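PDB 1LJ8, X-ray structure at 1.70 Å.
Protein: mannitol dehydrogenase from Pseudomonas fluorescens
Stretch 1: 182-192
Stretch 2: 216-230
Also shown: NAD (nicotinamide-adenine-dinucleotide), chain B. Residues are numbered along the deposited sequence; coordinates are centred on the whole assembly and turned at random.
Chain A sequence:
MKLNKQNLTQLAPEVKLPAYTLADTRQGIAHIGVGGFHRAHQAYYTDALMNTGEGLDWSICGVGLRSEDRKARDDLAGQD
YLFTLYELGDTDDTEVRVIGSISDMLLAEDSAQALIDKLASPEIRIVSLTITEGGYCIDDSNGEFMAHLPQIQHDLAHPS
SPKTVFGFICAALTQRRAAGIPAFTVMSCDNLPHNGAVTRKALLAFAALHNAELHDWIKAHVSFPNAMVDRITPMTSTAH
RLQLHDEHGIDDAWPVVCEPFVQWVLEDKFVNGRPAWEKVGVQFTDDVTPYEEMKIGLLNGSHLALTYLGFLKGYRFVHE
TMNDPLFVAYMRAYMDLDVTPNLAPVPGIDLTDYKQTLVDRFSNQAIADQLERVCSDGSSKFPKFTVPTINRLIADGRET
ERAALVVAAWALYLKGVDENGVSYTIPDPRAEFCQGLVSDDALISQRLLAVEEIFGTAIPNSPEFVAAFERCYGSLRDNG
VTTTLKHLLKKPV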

# COMPACT_ATOMS: atom_id res chain seq x y z
N PRO A 182 -1.60 29.35 -3.63
CA PRO A 182 -2.74 28.42 -3.72
C PRO A 182 -2.46 27.05 -3.11
O PRO A 182 -1.30 26.63 -2.98
N ALA A 183 -3.53 26.37 -2.75
CA ALA A 183 -3.44 25.04 -2.18
C ALA A 183 -2.82 24.05 -3.17
O ALA A 183 -2.78 24.30 -4.38
N PHE A 184 -2.34 22.94 -2.64
CA PHE A 184 -1.86 21.83 -3.49
C PHE A 184 -2.99 20.76 -3.46
O PHE A 184 -3.92 20.85 -2.68
N THR A 185 -2.93 19.78 -4.37
CA THR A 185 -3.85 18.65 -4.37
C THR A 185 -3.19 17.62 -3.45
O THR A 185 -1.95 17.53 -3.38
N VAL A 186 -3.98 16.87 -2.71
CA VAL A 186 -3.45 15.77 -1.88
C VAL A 186 -3.89 14.50 -2.62
O VAL A 186 -5.09 14.22 -2.79
N MSE A 187 -2.88 13.75 -3.06
CA MSE A 187 -3.08 12.57 -3.91
C MSE A 187 -2.70 11.27 -3.24
O MSE A 187 -1.54 10.88 -3.25
N SER A 188 -3.69 10.54 -2.71
CA SER A 188 -3.41 9.26 -2.02
C SER A 188 -3.11 8.16 -3.03
O SER A 188 -3.83 8.00 -4.02
N CYS A 189 -2.05 7.40 -2.78
CA CYS A 189 -1.70 6.26 -3.63
C CYS A 189 -1.67 5.01 -2.75
O CYS A 189 -0.92 4.06 -3.02
N ASP A 190 -2.48 5.01 -1.69
CA ASP A 190 -2.56 3.82 -0.83
C ASP A 190 -3.76 2.92 -1.16
O ASP A 190 -4.71 3.35 -1.81
N ASN A 191 -3.69 1.69 -0.68
CA ASN A 191 -4.73 0.70 -0.94
C ASN A 191 -5.93 0.84 -0.02
O ASN A 191 -6.06 0.08 0.93
N LEU A 192 -6.82 1.77 -0.33
CA LEU A 192 -8.05 1.96 0.45
C LEU A 192 -9.10 2.00 -0.65
O LEU A 192 -8.87 2.58 -1.70
N ASP A 216 -12.92 24.83 6.84
CA ASP A 216 -13.74 25.32 5.74
C ASP A 216 -12.91 25.70 4.52
O ASP A 216 -13.31 25.45 3.37
N TRP A 217 -11.76 26.30 4.77
CA TRP A 217 -10.91 26.71 3.68
C TRP A 217 -10.39 25.47 2.95
O TRP A 217 -10.31 25.46 1.71
N ILE A 218 -10.02 24.44 3.70
CA ILE A 218 -9.49 23.23 3.07
C ILE A 218 -10.57 22.55 2.24
O ILE A 218 -10.34 22.13 1.09
N LYS A 219 -11.77 22.46 2.81
CA LYS A 219 -12.89 21.84 2.12
C LYS A 219 -13.14 22.52 0.78
O LYS A 219 -13.43 21.86 -0.23
N ALA A 220 -12.96 23.84 0.75
CA ALA A 220 -13.19 24.58 -0.48
C ALA A 220 -12.00 24.74 -1.45
O ALA A 220 -12.20 25.04 -2.62
N HIS A 221 -10.77 24.51 -0.99
CA HIS A 221 -9.62 24.76 -1.87
C HIS A 221 -8.73 23.56 -2.21
O HIS A 221 -7.93 23.63 -3.15
N VAL A 222 -8.85 22.48 -1.45
CA VAL A 222 -8.00 21.30 -1.70
C VAL A 222 -8.83 20.16 -2.36
O VAL A 222 -10.00 19.95 -1.98
N SER A 223 -8.27 19.48 -3.36
CA SER A 223 -8.94 18.34 -3.99
C SER A 223 -8.23 17.03 -3.51
O SER A 223 -7.05 17.04 -3.12
N PHE A 224 -8.97 15.92 -3.57
CA PHE A 224 -8.54 14.63 -3.04
C PHE A 224 -8.99 13.56 -4.01
O PHE A 224 -9.94 12.83 -3.75
N PRO A 225 -8.31 13.46 -5.16
CA PRO A 225 -8.70 12.45 -6.16
C PRO A 225 -8.61 11.01 -5.68
O PRO A 225 -7.70 10.63 -4.94
N ASN A 226 -9.61 10.20 -6.03
CA ASN A 226 -9.50 8.80 -5.71
C ASN A 226 -8.70 8.19 -6.85
O ASN A 226 -8.66 8.76 -7.94
N ALA A 227 -8.09 7.04 -6.58
CA ALA A 227 -7.33 6.35 -7.62
C ALA A 227 -7.30 4.86 -7.39
O ALA A 227 -7.46 4.39 -6.28
N MSE A 228 -7.06 4.14 -8.49
CA MSE A 228 -6.79 2.74 -8.39
C MSE A 228 -5.30 2.66 -8.78
O MSE A 228 -4.94 3.07 -9.90
N VAL A 229 -4.44 2.19 -7.88
CA VAL A 229 -3.01 2.12 -8.17
C VAL A 229 -2.61 0.66 -8.10
O VAL A 229 -2.97 -0.04 -7.15
N ASP A 230 -1.87 0.18 -9.11
CA ASP A 230 -1.60 -1.24 -9.10
C ASP A 230 -0.22 -1.58 -9.68
O ASP A 230 0.04 -1.26 -10.83

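Packing of the helix end, loop and strand of stretch 2 (216-230) against stretch 1 (182-192) in mannitol dehydrogenase, followed along stretch 2. Trp-217 (chi1 t, chi2 88°) has its CA-to-CB bond sideways to stretch 1, but the end of the side chain comes nearer: CH2 lies 3.7 Å from CB of Ala-183, which meets the ring obliquely. Ala-183 points toward stretch 2, and its small methyl also sits 3.5 Å from the backbone O of His-221 and 3.8 Å from CG2 of Val-222. His-221 (chi1 m) starts toward stretch 1 with its CB, 4.1 Å from CB of Ala-183, then leads its imidazole away.

Val-222 (t), the first residue to leave helical geometry, uses both methyls: CG2 covers Ala-183, while CG1 packs 3.9 Å from CG2 of Val-186 (t) and 3.6 Å from O of Phe-184. That carbonyl is buried here with no polar partner in the model. Phe-184 itself (p) points its CB away.

At Ser-223 (p) the backbones join: N of Val-186 donates to O of Ser-223 at 3.1 Å and 165°, a nearly straight hydrogen bond. Alongside, OG of Ser-223 lies 3.2 Å from OG1 of Thr-185 (m). Phe-224 (m, chi2 91°) swings its ring nearer, placing CD2 3.9 Å from CB of Val-186 in an oblique approach, while its CA makes a CA-H...O contact with O of Val-186 (3.5 Å, 171°).

Pro-225, its ring C-gamma endo, packs against Thr-185, Val-186 and Met-187: CD is 3.5 Å from CG2 of Thr-185 and 3.4 Å from O of Val-186, and CG is 4.2 Å from CG of Met-187, a selenomethionine (t, t, p) whose end leads away. Here two waters link the backbones. Water 1 donates to O of Val-186 and O of Pro-225 and accepts from N of Ser-188; water 2 donates to O of Ser-188 and O of Pro-225.

Asn-226 (m) points away. Ala-227 opens the strand with its CB toward stretch 1, 4.3 Å from O of Ser-188; in the same strand Met-228 and Asp-230 point away, whereas Val-229 (m) points toward stretch 1: CG2 reaches 3.5 Å from O of Cys-189 and 4.2 Å from OD1 of Asn-191 (m), and CG1 lies 4.3 Å from CB of Cys-189 (m). Next to this contact, NAD O2D donates to OD1 of Asp-190 (2.8 Å) and accepts from N of Asn-191 (2.9 Å).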

# COMPACT_ATOMS: atom_id res chain seq x y z
CB PRO A 182 -3.03 28.32 -5.21
CG PRO A 182 -1.82 28.78 -5.88
CD PRO A 182 -1.09 29.73 -4.95
CB ALA A 183 -4.85 24.54 -1.82
CB PHE A 184 -0.57 21.22 -2.94
CG PHE A 184 -0.53 21.08 -1.43
CD1 PHE A 184 -1.37 20.18 -0.76
CD2 PHE A 184 0.40 21.83 -0.69
CE1 PHE A 184 -1.28 20.00 0.62
CE2 PHE A 184 0.50 21.66 0.69
CZ PHE A 184 -0.34 20.75 1.33
CB THR A 185 -3.92 18.01 -5.79
OG1 THR A 185 -4.47 18.96 -6.72
CG2 THR A 185 -4.77 16.75 -5.79
CB VAL A 186 -3.99 15.75 -0.46
CG1 VAL A 186 -3.25 14.63 0.34
CG2 VAL A 186 -3.64 17.07 0.23
CB MSE A 187 -2.24 12.80 -5.20
CG MSE A 187 -2.55 11.83 -6.34
SE MSE A 187 -1.41 12.11 -7.90
CE MSE A 187 0.29 11.36 -7.28
CB SER A 188 -4.64 8.79 -1.22
OG SER A 188 -4.34 7.52 -0.64
CB CYS A 189 -0.34 6.48 -4.31
SG CYS A 189 -0.38 7.89 -5.43
CB ASP A 190 -2.65 4.24 0.66
CG ASP A 190 -1.30 4.75 1.20
OD1 ASP A 190 -0.36 3.90 1.23
OD2 ASP A 190 -1.19 5.96 1.60
CB ASN A 191 -4.13 -0.69 -0.74
CG ASN A 191 -3.16 -1.09 -1.83
OD1 ASN A 191 -3.28 -0.66 -2.99
ND2 ASN A 191 -2.24 -1.99 -1.48
CB LEU A 192 -8.07 3.31 1.21
CG LEU A 192 -7.27 3.24 2.53
CD1 LEU A 192 -5.77 3.48 2.25
CD2 LEU A 192 -7.80 4.33 3.50
CB ASP A 216 -14.57 26.53 6.19
CG ASP A 216 -15.69 26.15 7.16
OD1 ASP A 216 -15.81 24.97 7.57
OD2 ASP A 216 -16.47 27.05 7.53
CB TRP A 217 -9.72 27.53 4.17
CG TRP A 217 -8.89 28.06 3.04
CD1 TRP A 217 -9.05 29.24 2.37
CD2 TRP A 217 -7.73 27.44 2.49
NE1 TRP A 217 -8.06 29.39 1.43
CE2 TRP A 217 -7.24 28.30 1.49
CE3 TRP A 217 -7.06 26.24 2.75
CZ2 TRP A 217 -6.08 27.99 0.74
CZ3 TRP A 217 -5.91 25.94 2.01
CH2 TRP A 217 -5.44 26.81 1.02
CB ILE A 218 -8.92 22.26 4.14
CG1 ILE A 218 -7.63 22.86 4.71
CG2 ILE A 218 -8.66 20.81 3.53
CD1 ILE A 218 -7.04 22.04 5.85
CB LYS A 219 -14.12 21.89 3.03
CG LYS A 219 -15.29 21.09 2.52
CD LYS A 219 -16.43 21.16 3.54
CE LYS A 219 -17.63 20.34 3.07
NZ LYS A 219 -18.51 20.01 4.23
CB ALA A 220 -13.75 25.99 -0.14
CB HIS A 221 -8.73 25.86 -1.24
CG HIS A 221 -9.43 27.18 -1.09
ND1 HIS A 221 -9.35 28.19 -2.03
CD2 HIS A 221 -10.27 27.64 -0.12
CE1 HIS A 221 -10.11 29.21 -1.64
NE2 HIS A 221 -10.68 28.90 -0.49
CB VAL A 222 -7.42 20.79 -0.35
CG1 VAL A 222 -6.51 19.58 -0.59
CG2 VAL A 222 -6.59 21.91 0.32
CB SER A 223 -8.88 18.43 -5.52
OG SER A 223 -7.55 18.64 -5.93
CB PHE A 224 -9.23 14.40 -1.68
CG PHE A 224 -8.95 15.49 -0.67
CD1 PHE A 224 -9.78 16.61 -0.55
CD2 PHE A 224 -7.86 15.36 0.21
CE1 PHE A 224 -9.56 17.60 0.43
CE2 PHE A 224 -7.60 16.36 1.23
CZ PHE A 224 -8.48 17.48 1.33
CB PRO A 225 -7.74 12.74 -7.34
CG PRO A 225 -6.48 13.28 -6.63
CD PRO A 225 -7.11 14.21 -5.56
CB ASN A 226 -10.86 8.09 -5.68
CG ASN A 226 -11.72 8.60 -4.55
OD1 ASN A 226 -11.46 8.30 -3.36
ND2 ASN A 226 -12.75 9.37 -4.89
CB ALA A 227 -5.83 6.86 -7.66
CB MSE A 228 -7.56 1.95 -9.42
CG MSE A 228 -7.45 0.54 -9.00
SE MSE A 228 -6.30 -0.32 -10.16
CE MSE A 228 -7.89 -0.84 -10.83
CB VAL A 229 -2.22 2.99 -7.15
CG1 VAL A 229 -2.71 4.48 -7.32
CG2 VAL A 229 -2.42 2.48 -5.71
CB ASP A 230 -2.69 -1.91 -9.97
CG ASP A 230 -2.77 -3.43 -9.79
OD1 ASP A 230 -2.03 -3.96 -8.97
OD2 ASP A 230 -3.59 -4.11 -10.48
PA NAD B . 7.43 0.31 2.24
O1A NAD B . 7.49 -0.44 3.47
O2A NAD B . 8.50 0.24 1.19
O5B NAD B . 7.28 1.87 2.55
C5B NAD B . 6.21 2.33 3.42
C4B NAD B . 6.56 3.83 3.53
O4B NAD B . 5.50 4.46 4.36
C3B NAD B . 7.86 4.18 4.34
O3B NAD B . 8.42 5.34 3.72
C2B NAD B . 7.33 4.44 5.76
O2B NAD B . 8.20 5.23 6.55
C1B NAD B . 6.05 5.20 5.45
N9A NAD B . 5.08 5.22 6.49
C8A NAD B . 4.55 4.21 7.27
N7A NAD B . 3.63 4.65 8.10
C5A NAD B . 3.56 6.01 7.85
C6A NAD B . 2.74 6.98 8.43
N6A NAD B . 1.82 6.76 9.37
N1A NAD B . 2.88 8.29 8.00
C2A NAD B . 3.80 8.64 7.02
N3A NAD B . 4.62 7.69 6.41
C4A NAD B . 4.45 6.38 6.87
O3 NAD B . 6.03 -0.04 1.59
PN NAD B . 5.53 -0.02 0.06
O1N NAD B . 5.71 -1.35 -0.52
O2N NAD B . 6.19 1.11 -0.60
O5D NAD B . 3.97 0.18 0.22
C5D NAD B . 3.52 1.42 0.75
C4D NAD B . 2.10 1.50 0.43
O4D NAD B . 1.81 1.68 -0.97
C3D NAD B . 1.16 0.32 0.89
O3D NAD B . 0.89 0.36 2.29
C2D NAD B . -0.03 0.43 -0.04
O2D NAD B . -1.02 1.30 0.50
C1D NAD B . 0.59 0.99 -1.34
N1N NAD B . 0.85 -0.04 -2.37
C2N NAD B . 1.91 -0.97 -2.33
C3N NAD B . 1.96 -1.92 -3.32
C7N NAD B . 3.09 -2.97 -3.27
O7N NAD B . 2.99 -3.93 -4.05
N7N NAD B . 4.06 -2.89 -2.39
C4N NAD B . 0.94 -1.98 -4.39
C5N NAD B . -0.09 -0.98 -4.40
C6N NAD B . -0.15 0.01 -3.38
O HOH W 1 -6.31 11.65 -2.78
O HOH W 2 -5.09 9.86 -5.68